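Local coordinates for uncharacterized protein VPA0106 (PDB 3U07) that is of unknown function, a probably secreted or periplasmic protein that joins a DUF1254 region to a DUF1214 region in one chain, at residues A[309-321]-A[408-422]. The protein carries 2 engineered substitutions. Numbering follows the deposited sequence.
Sequences LPPIEASYRKSDF and FYAIMRFYGADDAIQ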
loop_
_atom_site.group_PDB
_atom_site.type_symbol
_atom_site.label_atom_id
_atom_site.label_comp_id
_atom_site.label_asym_id
_atom_site.label_seq_id
_atom_site.Cartn_x
_atom_site.Cartn_y
_atom_site.Cartn_z
ATOM N N LEU A 309 -2.247 2.024 0.165
ATOM C CA LEU A 309 -2.363 3.371 0.719
ATOM C C LEU A 309 -3.800 3.665 1.126
ATOM O O LEU A 309 -4.740 3.114 0.551
ATOM C CB LEU A 309 -1.960 4.413 -0.328
ATOM C CG LEU A 309 -0.493 4.772 -0.550
ATOM C CD1 LEU A 309 -0.347 5.531 -1.856
ATOM C CD2 LEU A 309 0.009 5.623 0.618
ATOM N N PRO A 310 -3.988 4.517 2.145
ATOM C CA PRO A 310 -5.348 4.859 2.568
ATOM C C PRO A 310 -5.951 5.551 1.337
ATOM O O PRO A 310 -5.254 6.274 0.626
ATOM C CB PRO A 310 -5.113 5.828 3.722
ATOM C CG PRO A 310 -3.826 5.292 4.332
ATOM C CD PRO A 310 -2.988 5.030 3.100
ATOM N N PRO A 311 -7.246 5.349 1.072
ATOM C CA PRO A 311 -7.877 5.972 -0.097
ATOM C C PRO A 311 -7.731 7.481 -0.313
ATOM O O PRO A 311 -7.796 7.940 -1.453
ATOM C CB PRO A 311 -9.335 5.532 0.024
ATOM C CG PRO A 311 -9.512 5.323 1.495
ATOM C CD PRO A 311 -8.242 4.623 1.878
ATOM N N ILE A 312 -7.528 8.249 0.754
ATOM C CA ILE A 312 -7.384 9.698 0.618
ATOM C C ILE A 312 -6.085 10.059 -0.102
ATOM O O ILE A 312 -5.971 11.132 -0.689
ATOM C CB ILE A 312 -7.430 10.407 2.001
ATOM C CG1 ILE A 312 -7.501 11.928 1.808
ATOM C CG2 ILE A 312 -6.206 10.034 2.826
ATOM C CD1 ILE A 312 -7.762 12.699 3.097
ATOM N N GLU A 313 -5.110 9.155 -0.064
ATOM C CA GLU A 313 -3.835 9.395 -0.730
ATOM C C GLU A 313 -3.898 8.817 -2.138
ATOM O O GLU A 313 -3.370 9.398 -3.086
ATOM C CB GLU A 313 -2.687 8.719 0.022
ATOM C CG GLU A 313 -2.541 9.115 1.483
ATOM C CD GLU A 313 -2.276 10.596 1.671
ATOM O OE1 GLU A 313 -1.800 11.247 0.719
ATOM O OE2 GLU A 313 -2.532 11.105 2.780
ATOM N N ALA A 314 -4.538 7.660 -2.258
ATOM C CA ALA A 314 -4.669 6.989 -3.546
ATOM C C ALA A 314 -5.837 6.015 -3.551
ATOM O O ALA A 314 -5.961 5.167 -2.671
ATOM C CB ALA A 314 -3.376 6.247 -3.886
ATOM N N SER A 315 -6.706 6.159 -4.543
ATOM C CA SER A 315 -7.851 5.272 -4.697
ATOM C C SER A 315 -7.736 4.696 -6.096
ATOM O O SER A 315 -6.975 5.207 -6.922
ATOM C CB SER A 315 -9.163 6.038 -4.551
ATOM O OG SER A 315 -9.404 6.384 -3.202
ATOM N N TYR A 316 -8.477 3.634 -6.374
ATOM C CA TYR A 316 -8.386 3.045 -7.697
ATOM C C TYR A 316 -9.684 2.403 -8.142
ATOM O O TYR A 316 -10.608 2.201 -7.350
ATOM C CB TYR A 316 -7.256 2.004 -7.734
ATOM C CG TYR A 316 -7.649 0.636 -7.224
ATOM C CD1 TYR A 316 -8.096 0.457 -5.917
ATOM C CD2 TYR A 316 -7.606 -0.477 -8.063
ATOM C CE1 TYR A 316 -8.496 -0.800 -5.458
ATOM C CE2 TYR A 316 -8.004 -1.736 -7.617
ATOM C CZ TYR A 316 -8.450 -1.890 -6.315
ATOM O OH TYR A 316 -8.861 -3.130 -5.880
ATOM N N ARG A 317 -9.742 2.109 -9.435
ATOM C CA ARG A 317 -10.887 1.450 -10.042
ATOM C C ARG A 317 -10.336 0.559 -11.142
ATOM O O ARG A 317 -9.301 0.858 -11.745
ATOM C CB ARG A 317 -11.857 2.468 -10.648
ATOM C CG ARG A 317 -12.611 3.305 -9.623
ATOM C CD ARG A 317 -13.544 2.452 -8.764
ATOM N NE ARG A 317 -14.409 3.293 -7.938
ATOM C CZ ARG A 317 -14.055 3.831 -6.775
ATOM N NH1 ARG A 317 -12.845 3.615 -6.273
ATOM N NH2 ARG A 317 -14.913 4.601 -6.115
ATOM N N LYS A 318 -11.017 -0.550 -11.385
ATOM C CA LYS A 318 -10.604 -1.472 -12.426
ATOM C C LYS A 318 -11.799 -1.807 -13.310
ATOM O O LYS A 318 -12.927 -1.956 -12.831
ATOM C CB LYS A 318 -10.028 -2.754 -11.819
ATOM C CG LYS A 318 -9.862 -3.880 -12.831
ATOM C CD LYS A 318 -9.183 -5.110 -12.245
ATOM C CE LYS A 318 -9.316 -6.289 -13.203
ATOM N NZ LYS A 318 -8.303 -7.362 -12.972
ATOM N N SER A 319 -11.546 -1.895 -14.610
ATOM C CA SER A 319 -12.585 -2.226 -15.570
ATOM C C SER A 319 -12.049 -3.312 -16.489
ATOM O O SER A 319 -11.008 -3.144 -17.131
ATOM C CB SER A 319 -12.978 -0.994 -16.383
ATOM O OG SER A 319 -13.816 -1.363 -17.463
ATOM N N ASP A 320 -12.765 -4.429 -16.535
ATOM C CA ASP A 320 -12.377 -5.577 -17.349
ATOM C C ASP A 320 -13.329 -5.785 -18.534
ATOM O O ASP A 320 -13.010 -6.519 -19.472
ATOM C CB ASP A 320 -12.381 -6.832 -16.471
ATOM C CG ASP A 320 -11.212 -7.754 -16.754
ATOM O OD1 ASP A 320 -10.422 -7.465 -17.673
ATOM O OD2 ASP A 320 -11.082 -8.772 -16.048
ATOM N N PHE A 321 -14.488 -5.132 -18.490
ATOM C CA PHE A 321 -15.495 -5.268 -19.545
ATOM C C PHE A 321 -15.957 -3.936 -20.136
ATOM O O PHE A 321 -15.752 -2.876 -19.534
ATOM C CB PHE A 321 -16.724 -6.002 -18.994
ATOM C CG PHE A 321 -16.412 -7.341 -18.388
ATOM C CD1 PHE A 321 -15.898 -7.436 -17.095
ATOM C CD2 PHE A 321 -16.591 -8.507 -19.125
ATOM C CE1 PHE A 321 -15.565 -8.673 -16.545
ATOM C CE2 PHE A 321 -16.263 -9.750 -18.590
ATOM C CZ PHE A 321 -15.746 -9.833 -17.296
ATOM N N PHE A 408 -7.689 -7.186 -22.244
ATOM C CA PHE A 408 -6.975 -6.238 -21.402
ATOM C C PHE A 408 -7.925 -5.648 -20.377
ATOM O O PHE A 408 -9.141 -5.825 -20.463
ATOM C CB PHE A 408 -6.398 -5.108 -22.261
ATOM C CG PHE A 408 -7.450 -4.216 -22.892
ATOM C CD1 PHE A 408 -7.912 -3.082 -22.228
ATOM C CD2 PHE A 408 -7.978 -4.519 -24.150
ATOM C CE1 PHE A 408 -8.880 -2.256 -22.807
ATOM C CE2 PHE A 408 -8.945 -3.702 -24.738
ATOM C CZ PHE A 408 -9.397 -2.568 -24.067
ATOM N N TYR A 409 -7.362 -4.976 -19.381
ATOM C CA TYR A 409 -8.179 -4.302 -18.391
ATOM C C TYR A 409 -7.549 -2.943 -18.156
ATOM O O TYR A 409 -6.372 -2.732 -18.453
ATOM C CB TYR A 409 -8.290 -5.091 -17.082
ATOM C CG TYR A 409 -6.988 -5.410 -16.384
ATOM C CD1 TYR A 409 -6.233 -6.523 -16.752
ATOM C CD2 TYR A 409 -6.533 -4.623 -15.323
ATOM C CE1 TYR A 409 -5.061 -6.850 -16.076
ATOM C CE2 TYR A 409 -5.359 -4.937 -14.640
ATOM C CZ TYR A 409 -4.630 -6.053 -15.022
ATOM O OH TYR A 409 -3.469 -6.378 -14.359
ATOM N N ALA A 410 -8.342 -2.011 -17.652
ATOM C CA ALA A 410 -7.850 -0.672 -17.401
ATOM C C ALA A 410 -7.953 -0.365 -15.921
ATOM O O ALA A 410 -8.950 -0.692 -15.284
ATOM C CB ALA A 410 -8.665 0.346 -18.210
ATOM N N ILE A 411 -6.904 0.249 -15.382
ATOM C CA ILE A 411 -6.870 0.634 -13.975
ATOM C C ILE A 411 -6.830 2.155 -13.885
ATOM O O ILE A 411 -5.911 2.784 -14.406
ATOM C CB ILE A 411 -5.611 0.101 -13.258
ATOM C CG1 ILE A 411 -5.673 -1.424 -13.126
ATOM C CG2 ILE A 411 -5.473 0.780 -11.895
ATOM C CD1 ILE A 411 -6.770 -1.931 -12.208
HETATM N N MSE A 412 -7.829 2.748 -13.241
HETATM C CA MSE A 412 -7.846 4.194 -13.082
HETATM C C MSE A 412 -7.364 4.506 -11.661
HETATM O O MSE A 412 -7.808 3.889 -10.690
HETATM C CB MSE A 412 -9.255 4.751 -13.301
HETATM C CG MSE A 412 -9.298 6.272 -13.421
HETATM SE SE MSE A 412 -11.012 6.951 -14.054
HETATM C CE MSE A 412 -11.243 5.736 -15.524
ATOM N N ARG A 413 -6.436 5.447 -11.546
ATOM C CA ARG A 413 -5.901 5.817 -10.242
ATOM C C ARG A 413 -6.234 7.263 -9.893
ATOM O O ARG A 413 -6.202 8.149 -10.750
ATOM C CB ARG A 413 -4.386 5.580 -10.216
ATOM C CG ARG A 413 -4.016 4.103 -10.326
ATOM C CD ARG A 413 -2.522 3.875 -10.207
ATOM N NE ARG A 413 -2.204 2.453 -10.067
ATOM C CZ ARG A 413 -1.964 1.627 -11.082
ATOM N NH1 ARG A 413 -1.996 2.072 -12.330
ATOM N NH2 ARG A 413 -1.694 0.350 -10.847
ATOM N N PHE A 414 -6.574 7.489 -8.629
ATOM C CA PHE A 414 -6.937 8.822 -8.159
ATOM C C PHE A 414 -6.072 9.210 -6.960
ATOM O O PHE A 414 -6.046 8.516 -5.943
ATOM C CB PHE A 414 -8.415 8.856 -7.754
ATOM C CG PHE A 414 -9.345 8.220 -8.754
ATOM C CD1 PHE A 414 -9.464 6.835 -8.832
ATOM C CD2 PHE A 414 -10.118 9.009 -9.607
ATOM C CE1 PHE A 414 -10.341 6.240 -9.741
ATOM C CE2 PHE A 414 -11.002 8.425 -10.525
ATOM C CZ PHE A 414 -11.114 7.039 -10.590
ATOM N N TYR A 415 -5.367 10.325 -7.093
ATOM C CA TYR A 415 -4.495 10.821 -6.035
ATOM C C TYR A 415 -5.100 12.092 -5.456
ATOM O O TYR A 415 -5.185 13.111 -6.138
ATOM C CB TYR A 415 -3.115 11.103 -6.620
ATOM C CG TYR A 415 -2.470 9.876 -7.218
ATOM C CD1 TYR A 415 -1.670 9.033 -6.443
ATOM C CD2 TYR A 415 -2.690 9.533 -8.547
ATOM C CE1 TYR A 415 -1.106 7.878 -6.983
ATOM C CE2 TYR A 415 -2.135 8.382 -9.094
ATOM C CZ TYR A 415 -1.347 7.559 -8.311
ATOM O OH TYR A 415 -0.808 6.417 -8.853
ATOM N N GLY A 416 -5.524 12.022 -4.198
ATOM C CA GLY A 416 -6.134 13.169 -3.555
ATOM C C GLY A 416 -7.616 13.207 -3.882
ATOM O O GLY A 416 -8.211 14.278 -4.026
ATOM N N ALA A 417 -8.210 12.022 -3.990
ATOM C CA ALA A 417 -9.624 11.869 -4.316
ATOM C C ALA A 417 -10.556 12.356 -3.216
ATOM O O ALA A 417 -10.190 12.358 -2.043
ATOM C CB ALA A 417 -9.920 10.410 -4.618
ATOM N N ASP A 418 -11.769 12.754 -3.605
ATOM C CA ASP A 418 -12.762 13.220 -2.642
ATOM C C ASP A 418 -13.470 12.021 -2.010
ATOM O O ASP A 418 -13.163 10.876 -2.337
ATOM C CB ASP A 418 -13.767 14.181 -3.310
ATOM C CG ASP A 418 -14.730 13.486 -4.274
ATOM O OD1 ASP A 418 -14.552 12.291 -4.590
ATOM O OD2 ASP A 418 -15.680 14.157 -4.727
ATOM N N ASP A 419 -14.410 12.281 -1.107
ATOM C CA ASP A 419 -15.113 11.207 -0.417
ATOM C C ASP A 419 -15.803 10.181 -1.313
ATOM O O ASP A 419 -15.659 8.977 -1.101
ATOM C CB ASP A 419 -16.140 11.781 0.570
ATOM C CG ASP A 419 -15.493 12.535 1.722
ATOM O OD1 ASP A 419 -14.287 12.333 1.968
ATOM O OD2 ASP A 419 -16.198 13.319 2.392
ATOM N N ALA A 420 -16.547 10.651 -2.310
ATOM C CA ALA A 420 -17.276 9.759 -3.211
ATOM C C ALA A 420 -16.381 8.727 -3.887
ATOM O O ALA A 420 -16.776 7.577 -4.076
ATOM C CB ALA A 420 -18.028 10.581 -4.259
ATOM N N ILE A 421 -15.176 9.138 -4.257
ATOM C CA ILE A 421 -14.237 8.223 -4.887
ATOM C C ILE A 421 -13.680 7.265 -3.832
ATOM O O ILE A 421 -13.560 6.063 -4.067
ATOM C CB ILE A 421 -13.071 8.992 -5.547
ATOM C CG1 ILE A 421 -13.574 9.717 -6.802
ATOM C CG2 ILE A 421 -11.938 8.032 -5.878
ATOM C CD1 ILE A 421 -12.564 10.679 -7.429
ATOM N N GLN A 422 -13.349 7.813 -2.665
ATOM C CA GLN A 422 -12.796 7.033 -1.556
ATOM C C GLN A 422 -13.718 5.937 -1.044
ATOM O O GLN A 422 -13.274 4.829 -0.750
ATOM C CB GLN A 422 -12.476 7.948 -0.374
ATOM C CG GLN A 422 -11.311 8.902 -0.560
ATOM C CD GLN A 422 -11.185 9.858 0.611
ATOM O OE1 GLN A 422 -11.219 9.441 1.770
ATOM N NE2 GLN A 422 -11.040 11.144 0.317
HETATM O O HOH W 1 -6.798 9.596 -3.318
HETATM O O HOH W 2 -8.031 13.387 -0.851
HETATM O O HOH W 3 -12.032 3.429 -3.475
#
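Ser315, Arg317 and Ser319 form antiparallel hydrogen-bonded pairs with Phe414, Met412 and Ala410, setting edge strand 315-319 against strand 408-414 in the four-stranded antiparallel sheet of the DUF1214 region; strand 347-354 flanks the other edge of 408-414. The tightly packed side carries Ser315, Arg317 and Phe414, beneath the short helix that begins after Asp418. Small Ser315 suits this place: its CB lies 3.7 Å from Ile421 CG2, a methyl that also sits over one face of the Phe414 ring, while its hydroxyl donates to Pro311 O. Arg317 spans strand and helix. A bend at chi2 (-65°) lays CG 3.7 Å from Phe414 CE1; the two side chains cross at about a right angle, and the guanidinium is carried past the ring to the helix. Gly416, with phi +85°, turns the chain where a CB would jam against the preceding carbonyl. Here a water bridges the end of the paired strands, donating to Pro311 O and Phe414 O and accepting from Ala417 N.

The face bearing Tyr316 and Lys318 is open to solvent, both residues being exposed, though one spot is tight: Lys318 CB presses on Ile411 CD1 at 3.4 Å. The extended Lys318 chain passes obliquely over Ile411 and on to Tyr409, where its ammonium stands over the ring, a cation-pi contact 4.0 Å from NZ to the centroid. A long aliphatic stem thus covers apolar carbon, and the residue's exposure is consistent with a charged end that can reach solvent. Beyond it, Asp320 turns its carboxylate to Lys327 in a salt bridge. Back at the helix, Arg317 NH2 donates in the guanidinium plane to Ile421 O at 2.9 Å, with an N-H...O angle of 155°.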